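Local coordinates for protein fatty acid CoA ligase (Marinactinospora thermotolerans, PDB 6H1B) that belongs to the ANL superfamily of AMP-binding enzymes and binds adenosine monophosphate, at residues R270-G275 with V293-Y298; T321-P326 with G389-T394; H34-L39 with T145-R150. The protein carries 1 engineered substitution. All coordinates share one frame; numbering follows the deposited sequence.

Contact 1: R270-G275 with V293-Y298; sequences RVVYGG and VLMQNY. With AMP (adenosine monophosphate), chain F; EQ2 (1-ethanoyl-9~{H}-pyrido[3,4-b]indole-3-carboxylic acid), chain G.
Val271 and Tyr273 zip onto Val293, Met295 and Asn297 through four backbone hydrogen bonds, from Val271 N to Val293 O (2.7 Å) at one end to Asn297 N and Tyr273 O (2.9 Å) at the other. These are neighbouring parallel strands of a beta-alpha-beta unit, joined through helix 280-289, inside the large mixed sheet. On the face of Val271, Tyr273 and Leu294, Val271 CG2 meets Val293 CG2 and the Tyr273 ring touches Leu294 obliquely. On the other face, Met295 SD and CE lie against the Arg270 chain, CE at the edge of the guanidinium.

The polar and aromatic work falls to Tyr273 and Gln296. Gln296 CG sits over one face of the Tyr273 ring, 3.8 Å from its centroid. Beyond CG the glutamine runs extended and its amide stands 71° to the ring. Gln296 NE2 then gives a hydrogen bond to Tyr273 OH (2.9 Å), a hydroxyl also bonded to His314, while Gln296 OE1 accepts from AMP N6 (3.0 Å, 173°). Asn297 O accepts from AMP N6 as well, at 2.9 Å.

The NE2 bond to Tyr273 helps hold the amide with OE1 toward N6; with Asn297 O this gives the amino group two acceptors, consistent with recognition of adenine.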
loop_
_atom_site.group_PDB
_atom_site.type_symbol
_atom_site.label_atom_id
_atom_site.label_comp_id
_atom_site.label_asym_id
_atom_site.label_seq_id
_atom_site.Cartn_x
_atom_site.Cartn_y
_atom_site.Cartn_z
ATOM N N ARG A 270 -1.776 9.468 -14.998
ATOM C CA ARG A 270 -2.371 8.941 -13.759
ATOM C C ARG A 270 -1.594 9.334 -12.492
ATOM O O ARG A 270 -0.410 9.068 -12.340
ATOM C CB ARG A 270 -2.537 7.426 -13.868
ATOM C CG ARG A 270 -4.011 7.053 -13.851
ATOM C CD ARG A 270 -4.354 5.771 -14.523
ATOM N NE ARG A 270 -5.707 5.798 -15.049
ATOM C CZ ARG A 270 -6.060 6.443 -16.137
ATOM N NH1 ARG A 270 -5.209 7.309 -16.664
ATOM N NH2 ARG A 270 -7.247 6.209 -16.674
ATOM N N VAL A 271 -2.307 9.995 -11.590
ATOM C CA VAL A 271 -1.855 10.244 -10.248
ATOM C C VAL A 271 -2.670 9.330 -9.340
ATOM O O VAL A 271 -3.835 9.573 -9.091
ATOM C CB VAL A 271 -2.002 11.719 -9.843
ATOM C CG1 VAL A 271 -1.556 11.946 -8.408
ATOM C CG2 VAL A 271 -1.230 12.629 -10.770
ATOM N N VAL A 272 -2.044 8.249 -8.911
ATOM C CA VAL A 272 -2.701 7.225 -8.153
ATOM C C VAL A 272 -2.446 7.475 -6.667
ATOM O O VAL A 272 -1.349 7.826 -6.263
ATOM C CB VAL A 272 -2.209 5.829 -8.582
ATOM C CG1 VAL A 272 -3.017 4.704 -7.928
ATOM C CG2 VAL A 272 -2.245 5.694 -10.091
ATOM N N TYR A 273 -3.479 7.275 -5.859
ATOM C CA TYR A 273 -3.326 7.393 -4.434
ATOM C C TYR A 273 -4.214 6.330 -3.796
ATOM O O TYR A 273 -5.192 5.884 -4.383
ATOM C CB TYR A 273 -3.642 8.827 -3.993
ATOM C CG TYR A 273 -5.102 9.203 -4.118
ATOM C CD1 TYR A 273 -5.651 9.563 -5.341
ATOM C CD2 TYR A 273 -5.940 9.186 -3.014
ATOM C CE1 TYR A 273 -6.996 9.872 -5.458
ATOM C CE2 TYR A 273 -7.283 9.494 -3.123
ATOM C CZ TYR A 273 -7.824 9.832 -4.350
ATOM O OH TYR A 273 -9.155 10.110 -4.471
ATOM N N GLY A 274 -3.835 5.897 -2.602
ATOM C CA GLY A 274 -4.639 4.956 -1.834
ATOM C C GLY A 274 -3.823 4.431 -0.677
ATOM O O GLY A 274 -2.654 4.870 -0.452
ATOM N N GLY A 275 -4.400 3.457 0.027
ATOM C CA GLY A 275 -3.691 2.737 1.062
ATOM C C GLY A 275 -4.268 3.019 2.424
ATOM O O GLY A 275 -4.173 2.212 3.359
ATOM N N VAL A 293 -6.504 13.319 -14.001
ATOM C CA VAL A 293 -5.509 12.276 -13.916
ATOM C C VAL A 293 -5.632 11.535 -12.580
ATOM O O VAL A 293 -4.877 10.605 -12.355
ATOM C CB VAL A 293 -4.101 12.868 -14.116
ATOM C CG1 VAL A 293 -4.028 13.681 -15.387
ATOM C CG2 VAL A 293 -3.671 13.748 -12.964
ATOM N N LEU A 294 -6.566 11.932 -11.711
ATOM C CA LEU A 294 -6.605 11.392 -10.359
ATOM C C LEU A 294 -7.266 10.021 -10.370
ATOM O O LEU A 294 -8.360 9.887 -10.901
ATOM C CB LEU A 294 -7.378 12.320 -9.425
ATOM C CG LEU A 294 -6.591 12.775 -8.204
ATOM C CD1 LEU A 294 -5.427 13.668 -8.612
ATOM C CD2 LEU A 294 -7.518 13.484 -7.240
ATOM N N MET A 295 -6.588 9.035 -9.771
ATOM C CA MET A 295 -7.140 7.711 -9.597
ATOM C C MET A 295 -6.847 7.195 -8.183
ATOM O O MET A 295 -5.700 7.202 -7.729
ATOM C CB MET A 295 -6.556 6.739 -10.614
ATOM C CG MET A 295 -6.790 5.302 -10.247
ATOM S SD MET A 295 -6.499 4.193 -11.619
ATOM C CE MET A 295 -7.968 4.428 -12.606
ATOM N N GLN A 296 -7.903 6.704 -7.522
ATOM C CA GLN A 296 -7.778 6.112 -6.210
ATOM C C GLN A 296 -7.760 4.589 -6.350
ATOM O O GLN A 296 -8.376 4.059 -7.270
ATOM C CB GLN A 296 -8.898 6.565 -5.280
ATOM C CG GLN A 296 -8.550 6.409 -3.801
ATOM C CD GLN A 296 -9.744 6.664 -2.918
ATOM O OE1 GLN A 296 -10.363 5.740 -2.419
ATOM N NE2 GLN A 296 -10.091 7.925 -2.762
ATOM N N ASN A 297 -6.989 3.935 -5.464
ATOM C CA ASN A 297 -6.835 2.502 -5.421
ATOM C C ASN A 297 -7.143 2.044 -4.007
ATOM O O ASN A 297 -6.697 2.679 -3.072
ATOM C CB ASN A 297 -5.425 2.047 -5.762
ATOM C CG ASN A 297 -5.123 1.970 -7.244
ATOM O OD1 ASN A 297 -5.872 2.497 -8.061
ATOM N ND2 ASN A 297 -4.012 1.327 -7.595
ATOM N N TYR A 298 -7.921 0.967 -3.899
ATOM C CA TYR A 298 -8.258 0.306 -2.647
ATOM C C TYR A 298 -7.748 -1.124 -2.720
ATOM O O TYR A 298 -8.040 -1.830 -3.684
ATOM C CB TYR A 298 -9.770 0.305 -2.422
ATOM C CG TYR A 298 -10.309 -0.646 -1.387
ATOM C CD1 TYR A 298 -9.720 -0.769 -0.139
ATOM C CD2 TYR A 298 -11.471 -1.359 -1.631
ATOM C CE1 TYR A 298 -10.259 -1.607 0.829
ATOM C CE2 TYR A 298 -12.017 -2.207 -0.684
ATOM C CZ TYR A 298 -11.409 -2.332 0.554
ATOM O OH TYR A 298 -11.924 -3.179 1.481
HETATM P P AMP F . -3.291 -2.905 5.492
HETATM O O1P AMP F . -3.682 -4.129 4.659
HETATM O O2P AMP F . -1.912 -2.302 5.161
HETATM O O3P AMP F . -3.543 -3.097 6.993
HETATM O "O5'" AMP F . -4.430 -1.818 5.047
HETATM C "C5'" AMP F . -5.773 -2.311 5.042
HETATM C "C4'" AMP F . -6.745 -1.165 4.987
HETATM O "O4'" AMP F . -6.219 -0.023 4.281
HETATM C "C3'" AMP F . -7.978 -1.550 4.206
HETATM O "O3'" AMP F . -8.721 -2.478 4.954
HETATM C "C2'" AMP F . -8.644 -0.211 4.043
HETATM O "O2'" AMP F . -9.453 0.093 5.182
HETATM C "C1'" AMP F . -7.420 0.724 3.967
HETATM N N9 AMP F . -7.393 1.314 2.619
HETATM C C8 AMP F . -6.560 1.070 1.582
HETATM N N7 AMP F . -6.858 1.810 0.479
HETATM C C5 AMP F . -7.922 2.542 0.857
HETATM C C6 AMP F . -8.769 3.542 0.193
HETATM N N6 AMP F . -8.496 3.871 -1.079
HETATM N N1 AMP F . -9.783 4.072 0.932
HETATM C C2 AMP F . -10.035 3.693 2.241
HETATM N N3 AMP F . -9.334 2.789 2.938
HETATM C C4 AMP F . -8.290 2.206 2.269
HETATM C C1 EQ2 G . -4.440 -0.844 -4.079
HETATM C C2 EQ2 G . -3.743 -0.400 -2.835
HETATM O O1 EQ2 G . -3.647 0.786 -2.595
HETATM C C3 EQ2 G . -3.154 -1.429 -1.902
HETATM N N1 EQ2 G . -3.272 -1.204 -0.581
HETATM C C4 EQ2 G . -2.768 -2.098 0.296
HETATM C C5 EQ2 G . -2.848 -1.801 1.789
HETATM O O2 EQ2 G . -3.433 -0.765 2.190
HETATM O O3 EQ2 G . -2.245 -2.600 2.508
HETATM C C6 EQ2 G . -2.128 -3.263 -0.121
HETATM C C7 EQ2 G . -2.000 -3.526 -1.474
HETATM C C8 EQ2 G . -1.435 -4.601 -2.248
HETATM C C9 EQ2 G . -0.803 -5.810 -1.936
HETATM C C10 EQ2 G . -0.404 -6.635 -2.966
HETATM C C11 EQ2 G . -0.603 -6.271 -4.306
HETATM C C12 EQ2 G . -1.241 -5.100 -4.649
HETATM C C13 EQ2 G . -1.655 -4.269 -3.604
HETATM N N2 EQ2 G . -2.298 -3.046 -3.664
HETATM C C14 EQ2 G . -2.520 -2.594 -2.392
#

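Contact 2: T321-P326 with G389-T394; sequences TAVGRP and GHLHLT. With AMP (adenosine monophosphate), chain F.
His390 lies against Arg325, with the aliphatic start of the arginine over the imidazole: Arg325 CG is 4.2 Å from the centroid of the His390 ring. Farther out the extended arginine brings its guanidinium round so that His390 CE1 comes over the rim of one of its faces, the two planes turned 51° apart. Gly324 CA touches the ring at its edge. The imidazole is anchored by a hydrogen bond between NE2 and Asp313, and the Arg325 end makes a weak one to the carbonyl of Asp388.

Val323 and Leu391 make the middle of the contact. Val323 N gives a straight bond to Leu391 O (2.9 Å), and Leu391 N returns one to Gly324 O (2.8 Å), a single antiparallel bridge between Gly324 and Leu391. The side chains of Val323 and Leu391 run alongside each other, Val323 CG2 3.7 Å from Leu391 CB. The other valine branch, CG1, is anti to the carbonyl carbon (chi1 -75°) and turns to Leu393 CD1. Beyond Val323, Ala322 CB sits over the face of the His392 ring, and a water joins Thr321 O to Leu393 N.

The ligand closes the account. Val323 CG1 is 3.7 Å from AMP N1, and Leu393 CD1 is 3.8 Å from AMP C2. Both methyls lie over the same face of the adenine, near N1 and C2, so their part in binding is apolar packing on the ring.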
loop_
_atom_site.group_PDB
_atom_site.type_symbol
_atom_site.label_atom_id
_atom_site.label_comp_id
_atom_site.label_asym_id
_atom_site.label_seq_id
_atom_site.Cartn_x
_atom_site.Cartn_y
_atom_site.Cartn_z
ATOM N N THR A 321 -16.662 9.920 -1.511
ATOM C CA THR A 321 -16.614 9.030 -0.362
ATOM C C THR A 321 -16.465 7.552 -0.754
ATOM O O THR A 321 -16.598 6.675 0.114
ATOM C CB THR A 321 -17.876 9.170 0.489
ATOM O OG1 THR A 321 -19.040 9.045 -0.351
ATOM C CG2 THR A 321 -17.827 10.470 1.272
ATOM N N ALA A 322 -16.176 7.269 -2.027
ATOM C CA ALA A 322 -16.147 5.907 -2.537
ATOM C C ALA A 322 -14.706 5.504 -2.892
ATOM O O ALA A 322 -13.803 6.383 -3.023
ATOM C CB ALA A 322 -17.018 5.820 -3.751
ATOM N N VAL A 323 -14.508 4.183 -3.058
ATOM C CA VAL A 323 -13.237 3.587 -3.467
ATOM C C VAL A 323 -13.288 3.235 -4.952
ATOM O O VAL A 323 -12.228 3.028 -5.582
ATOM C CB VAL A 323 -12.878 2.340 -2.644
ATOM C CG1 VAL A 323 -12.400 2.721 -1.246
ATOM C CG2 VAL A 323 -14.021 1.334 -2.592
ATOM N N GLY A 324 -14.508 3.133 -5.484
ATOM C CA GLY A 324 -14.710 2.941 -6.874
ATOM C C GLY A 324 -15.450 1.656 -7.169
ATOM O O GLY A 324 -16.020 1.037 -6.259
ATOM N N ARG A 325 -15.479 1.307 -8.469
ATOM C CA ARG A 325 -16.001 0.054 -8.952
ATOM C C ARG A 325 -14.932 -1.014 -8.723
ATOM O O ARG A 325 -13.746 -0.741 -8.850
ATOM C CB ARG A 325 -16.374 0.172 -10.430
ATOM C CG ARG A 325 -17.768 0.716 -10.701
ATOM C CD ARG A 325 -18.145 0.610 -12.180
ATOM N NE ARG A 325 -19.435 1.225 -12.487
ATOM C CZ ARG A 325 -19.603 2.495 -12.892
ATOM N NH1 ARG A 325 -18.559 3.272 -13.160
ATOM N NH2 ARG A 325 -20.831 2.986 -13.025
ATOM N N PRO A 326 -15.305 -2.247 -8.328
ATOM C CA PRO A 326 -14.350 -3.341 -8.268
ATOM C C PRO A 326 -13.647 -3.551 -9.614
ATOM O O PRO A 326 -14.238 -3.297 -10.651
ATOM C CB PRO A 326 -15.229 -4.562 -7.973
ATOM C CG PRO A 326 -16.419 -3.988 -7.234
ATOM C CD PRO A 326 -16.648 -2.637 -7.875
ATOM N N GLY A 389 -23.058 1.089 -8.472
ATOM C CA GLY A 389 -22.142 -0.017 -8.157
ATOM C C GLY A 389 -20.726 0.410 -7.782
ATOM O O GLY A 389 -19.769 -0.346 -8.007
ATOM N N HIS A 390 -20.579 1.610 -7.214
ATOM C CA HIS A 390 -19.350 2.026 -6.553
ATOM C C HIS A 390 -19.424 1.600 -5.087
ATOM O O HIS A 390 -20.481 1.754 -4.425
ATOM C CB HIS A 390 -19.163 3.528 -6.641
ATOM C CG HIS A 390 -18.951 4.020 -8.023
ATOM N ND1 HIS A 390 -20.009 4.363 -8.843
ATOM C CD2 HIS A 390 -17.814 4.271 -8.718
ATOM C CE1 HIS A 390 -19.533 4.794 -9.998
ATOM N NE2 HIS A 390 -18.189 4.750 -9.951
ATOM N N LEU A 391 -18.310 1.057 -4.584
ATOM C CA LEU A 391 -18.216 0.642 -3.203
ATOM C C LEU A 391 -17.816 1.872 -2.386
ATOM O O LEU A 391 -16.939 2.640 -2.798
ATOM C CB LEU A 391 -17.182 -0.479 -3.086
ATOM C CG LEU A 391 -16.914 -1.013 -1.683
ATOM C CD1 LEU A 391 -18.136 -1.713 -1.128
ATOM C CD2 LEU A 391 -15.732 -1.961 -1.683
ATOM N N HIS A 392 -18.498 2.039 -1.244
ATOM C CA HIS A 392 -18.222 3.054 -0.232
ATOM C C HIS A 392 -17.867 2.371 1.087
ATOM O O HIS A 392 -18.675 1.625 1.626
ATOM C CB HIS A 392 -19.448 3.950 -0.019
ATOM C CG HIS A 392 -19.766 4.868 -1.150
ATOM N ND1 HIS A 392 -20.368 4.428 -2.320
ATOM C CD2 HIS A 392 -19.607 6.203 -1.280
ATOM C CE1 HIS A 392 -20.543 5.446 -3.142
ATOM N NE2 HIS A 392 -20.086 6.547 -2.525
ATOM N N LEU A 393 -16.661 2.624 1.600
ATOM C CA LEU A 393 -16.254 2.093 2.906
ATOM C C LEU A 393 -16.714 3.066 3.996
ATOM O O LEU A 393 -16.259 4.216 4.008
ATOM C CB LEU A 393 -14.736 1.925 2.945
ATOM C CG LEU A 393 -14.148 1.056 1.841
ATOM C CD1 LEU A 393 -12.638 0.925 1.989
ATOM C CD2 LEU A 393 -14.799 -0.306 1.845
ATOM N N THR A 394 -17.531 2.582 4.934
ATOM C CA THR A 394 -17.922 3.372 6.067
ATOM C C THR A 394 -16.925 3.231 7.221
ATOM O O THR A 394 -16.876 4.104 8.068
ATOM C CB THR A 394 -19.315 2.982 6.557
ATOM O OG1 THR A 394 -19.249 1.681 7.150
ATOM C CG2 THR A 394 -20.333 3.037 5.445
HETATM P P AMP F . -3.291 -2.905 5.492
HETATM O O1P AMP F . -3.682 -4.129 4.659
HETATM O O2P AMP F . -1.912 -2.302 5.161
HETATM O O3P AMP F . -3.543 -3.097 6.993
HETATM O "O5'" AMP F . -4.430 -1.818 5.047
HETATM C "C5'" AMP F . -5.773 -2.311 5.042
HETATM C "C4'" AMP F . -6.745 -1.165 4.987
HETATM O "O4'" AMP F . -6.219 -0.023 4.281
HETATM C "C3'" AMP F . -7.978 -1.550 4.206
HETATM O "O3'" AMP F . -8.721 -2.478 4.954
HETATM C "C2'" AMP F . -8.644 -0.211 4.043
HETATM O "O2'" AMP F . -9.453 0.093 5.182
HETATM C "C1'" AMP F . -7.420 0.724 3.967
HETATM N N9 AMP F . -7.393 1.314 2.619
HETATM C C8 AMP F . -6.560 1.070 1.582
HETATM N N7 AMP F . -6.858 1.810 0.479
HETATM C C5 AMP F . -7.922 2.542 0.857
HETATM C C6 AMP F . -8.769 3.542 0.193
HETATM N N6 AMP F . -8.496 3.871 -1.079
HETATM N N1 AMP F . -9.783 4.072 0.932
HETATM C C2 AMP F . -10.035 3.693 2.241
HETATM N N3 AMP F . -9.334 2.789 2.938
HETATM C C4 AMP F . -8.290 2.206 2.269
HETATM O O HOH W 1 -14.660 4.779 0.898
#

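Contact 3: H34-L39 with T145-R150; sequences HQVRLL and TPLRYR
Leu147 has CG anti to its backbone nitrogen (chi1 -178°), which carries the isobutyl group off the loop and up to Val36 and Arg37, while Arg37, with CG anti to its carbonyl carbon (chi1 -61°), runs extended across the start of the 145-150 segment, past the carbonyl of Thr145. This is helix-to-loop packing at the surface of the large N-terminal domain of the ANL fold: one side of helix 29-45 receives the connection that leads from strand 134-135 to strand 156-161.

Leu147 CD1 does most of the touching. It rests 3.9 Å from Arg37 CA and 4.0 Å from Val36 CG1, so a single methyl meets both the helix backbone and the neighbouring valine, the two side chains crossing at a slant. Met12 of helix 6-14 packs against Val36 and Leu147 alike, and Ala40 adds a further contact from the next turn of helix 29-45. On the loop side, the Tyr149 ring turns one face to Leu147 CG.

Arg37 contributes carbon rather than charge here. Its CG lies 4.2 Å from Leu147 CB, and no hydrogen bond joins the two segments. Farther along the loop, Arg150 is bonded to the carbonyls of Ile48 and Ile74, and at the start of the 145-150 segment Thr145 OG1 is bonded to Glu143 N. The carbonyl of Thr145 points at the arginine chain, with Thr145 O at 3.4 Å from Arg37 CD and oblique to the guanidinium.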
loop_
_atom_site.group_PDB
_atom_site.type_symbol
_atom_site.label_atom_id
_atom_site.label_comp_id
_atom_site.label_asym_id
_atom_site.label_seq_id
_atom_site.Cartn_x
_atom_site.Cartn_y
_atom_site.Cartn_z
ATOM N N HIS A 34 21.069 -8.153 -16.741
ATOM C CA HIS A 34 22.391 -8.611 -16.326
ATOM C C HIS A 34 22.429 -8.765 -14.802
ATOM O O HIS A 34 22.800 -9.816 -14.267
ATOM C CB HIS A 34 23.487 -7.657 -16.849
ATOM C CG HIS A 34 24.878 -8.083 -16.496
ATOM N ND1 HIS A 34 25.361 -8.003 -15.184
ATOM C CD2 HIS A 34 25.885 -8.621 -17.237
ATOM C CE1 HIS A 34 26.608 -8.450 -15.146
ATOM N NE2 HIS A 34 26.945 -8.852 -16.387
ATOM N N GLN A 35 22.009 -7.706 -14.111
ATOM C CA GLN A 35 22.056 -7.646 -12.665
ATOM C C GLN A 35 21.185 -8.742 -12.051
ATOM O O GLN A 35 21.544 -9.284 -11.003
ATOM C CB GLN A 35 21.682 -6.246 -12.181
ATOM C CG GLN A 35 22.908 -5.463 -11.736
ATOM C CD GLN A 35 23.294 -5.752 -10.315
ATOM O OE1 GLN A 35 22.534 -6.342 -9.536
ATOM N NE2 GLN A 35 24.490 -5.307 -9.971
ATOM N N VAL A 36 20.066 -9.081 -12.707
ATOM C CA VAL A 36 19.183 -10.136 -12.199
ATOM C C VAL A 36 19.918 -11.479 -12.310
ATOM O O VAL A 36 19.982 -12.254 -11.333
ATOM C CB VAL A 36 17.825 -10.169 -12.924
ATOM C CG1 VAL A 36 16.939 -11.289 -12.385
ATOM C CG2 VAL A 36 17.104 -8.836 -12.816
ATOM N N ARG A 37 20.472 -11.738 -13.501
ATOM C CA ARG A 37 21.234 -12.962 -13.759
ATOM C C ARG A 37 22.322 -13.105 -12.684
ATOM O O ARG A 37 22.451 -14.150 -12.028
ATOM C CB ARG A 37 21.886 -12.921 -15.143
ATOM C CG ARG A 37 20.939 -12.802 -16.334
ATOM C CD ARG A 37 21.695 -12.823 -17.634
ATOM N NE ARG A 37 20.920 -12.249 -18.728
ATOM C CZ ARG A 37 21.343 -11.279 -19.527
ATOM N NH1 ARG A 37 22.511 -10.709 -19.291
ATOM N NH2 ARG A 37 20.626 -10.901 -20.576
ATOM N N LEU A 38 23.086 -12.023 -12.499
ATOM C CA LEU A 38 24.203 -11.986 -11.570
ATOM C C LEU A 38 23.715 -12.297 -10.151
ATOM O O LEU A 38 24.204 -13.218 -9.507
ATOM C CB LEU A 38 24.870 -10.611 -11.653
ATOM C CG LEU A 38 26.239 -10.505 -10.979
ATOM C CD1 LEU A 38 27.140 -9.565 -11.757
ATOM C CD2 LEU A 38 26.124 -10.050 -9.527
ATOM N N LEU A 39 22.746 -11.520 -9.669
ATOM C CA LEU A 39 22.258 -11.679 -8.302
ATOM C C LEU A 39 21.661 -13.084 -8.129
ATOM O O LEU A 39 21.759 -13.679 -7.055
ATOM C CB LEU A 39 21.225 -10.581 -8.005
ATOM C CG LEU A 39 21.792 -9.174 -7.817
ATOM C CD1 LEU A 39 20.671 -8.171 -7.705
ATOM C CD2 LEU A 39 22.675 -9.087 -6.591
ATOM N N THR A 145 26.600 -16.251 -18.496
ATOM C CA THR A 145 25.652 -17.084 -17.718
ATOM C C THR A 145 24.224 -16.593 -17.938
ATOM O O THR A 145 23.970 -15.395 -17.841
ATOM C CB THR A 145 25.964 -17.060 -16.214
ATOM O OG1 THR A 145 27.375 -17.125 -15.999
ATOM C CG2 THR A 145 25.274 -18.191 -15.486
ATOM N N PRO A 146 23.248 -17.490 -18.230
ATOM C CA PRO A 146 21.841 -17.120 -18.355
ATOM C C PRO A 146 21.079 -17.330 -17.037
ATOM O O PRO A 146 21.568 -18.047 -16.164
ATOM C CB PRO A 146 21.395 -18.120 -19.431
ATOM C CG PRO A 146 22.094 -19.394 -19.025
ATOM C CD PRO A 146 23.426 -18.936 -18.455
ATOM N N LEU A 147 19.881 -16.737 -16.928
ATOM C CA LEU A 147 19.102 -16.777 -15.707
ATOM C C LEU A 147 18.543 -18.195 -15.524
ATOM O O LEU A 147 17.856 -18.717 -16.399
ATOM C CB LEU A 147 18.000 -15.717 -15.788
ATOM C CG LEU A 147 17.102 -15.575 -14.555
ATOM C CD1 LEU A 147 17.887 -15.018 -13.375
ATOM C CD2 LEU A 147 15.894 -14.697 -14.861
ATOM N N ARG A 148 18.884 -18.812 -14.386
ATOM C CA ARG A 148 18.612 -20.225 -14.140
ATOM C C ARG A 148 17.475 -20.308 -13.109
ATOM O O ARG A 148 17.733 -20.227 -11.892
ATOM C CB ARG A 148 19.893 -20.956 -13.696
ATOM N N TYR A 149 16.234 -20.474 -13.586
ATOM C CA TYR A 149 15.046 -20.438 -12.697
ATOM C C TYR A 149 14.879 -21.744 -11.902
ATOM O O TYR A 149 15.230 -22.788 -12.354
ATOM C CB TYR A 149 13.763 -20.223 -13.488
ATOM C CG TYR A 149 13.660 -18.950 -14.292
ATOM C CD1 TYR A 149 14.090 -18.909 -15.606
ATOM C CD2 TYR A 149 13.036 -17.825 -13.782
ATOM C CE1 TYR A 149 13.931 -17.778 -16.390
ATOM C CE2 TYR A 149 12.874 -16.679 -14.546
ATOM C CZ TYR A 149 13.320 -16.659 -15.861
ATOM O OH TYR A 149 13.212 -15.551 -16.655
ATOM N N ARG A 150 14.330 -21.645 -10.700
ATOM C CA ARG A 150 13.875 -22.774 -9.903
ATOM C C ARG A 150 12.434 -22.465 -9.457
ATOM O O ARG A 150 12.003 -21.312 -9.478
ATOM C CB ARG A 150 14.812 -23.040 -8.713
ATOM C CG ARG A 150 16.294 -22.812 -8.996
ATOM C CD ARG A 150 17.228 -23.134 -7.818
ATOM N NE ARG A 150 16.869 -22.494 -6.559
ATOM C CZ ARG A 150 17.663 -22.341 -5.503
ATOM N NH1 ARG A 150 18.965 -22.511 -5.631
ATOM N NH2 ARG A 150 17.152 -22.011 -4.322
#

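Contacts 1 and 2 work on one ligand: their centres are 13 Å apart and they touch directly, Tyr298 CB packing 3.7 Å from Val323 CB and Tyr298 CE1 equally close to Leu393 CD1. Contact 1 accepts hydrogen bonds from adenine N6, while Val323 and Leu393 of contact 2 pack over the ring; Asp381, Gln301 and Arg411 supply further hydrogen bonds to the adenosine monophosphate. Contact 1 also borders the second bound group, EQ2. Contact 3 stands apart from both. Its nearest atoms are about 24 Å from contact 1 and about 30 Å from contact 2, which lies on the opposite side of the chain's centre. The centre of contact 3 is about 29 Å from that of the chain, at the surface.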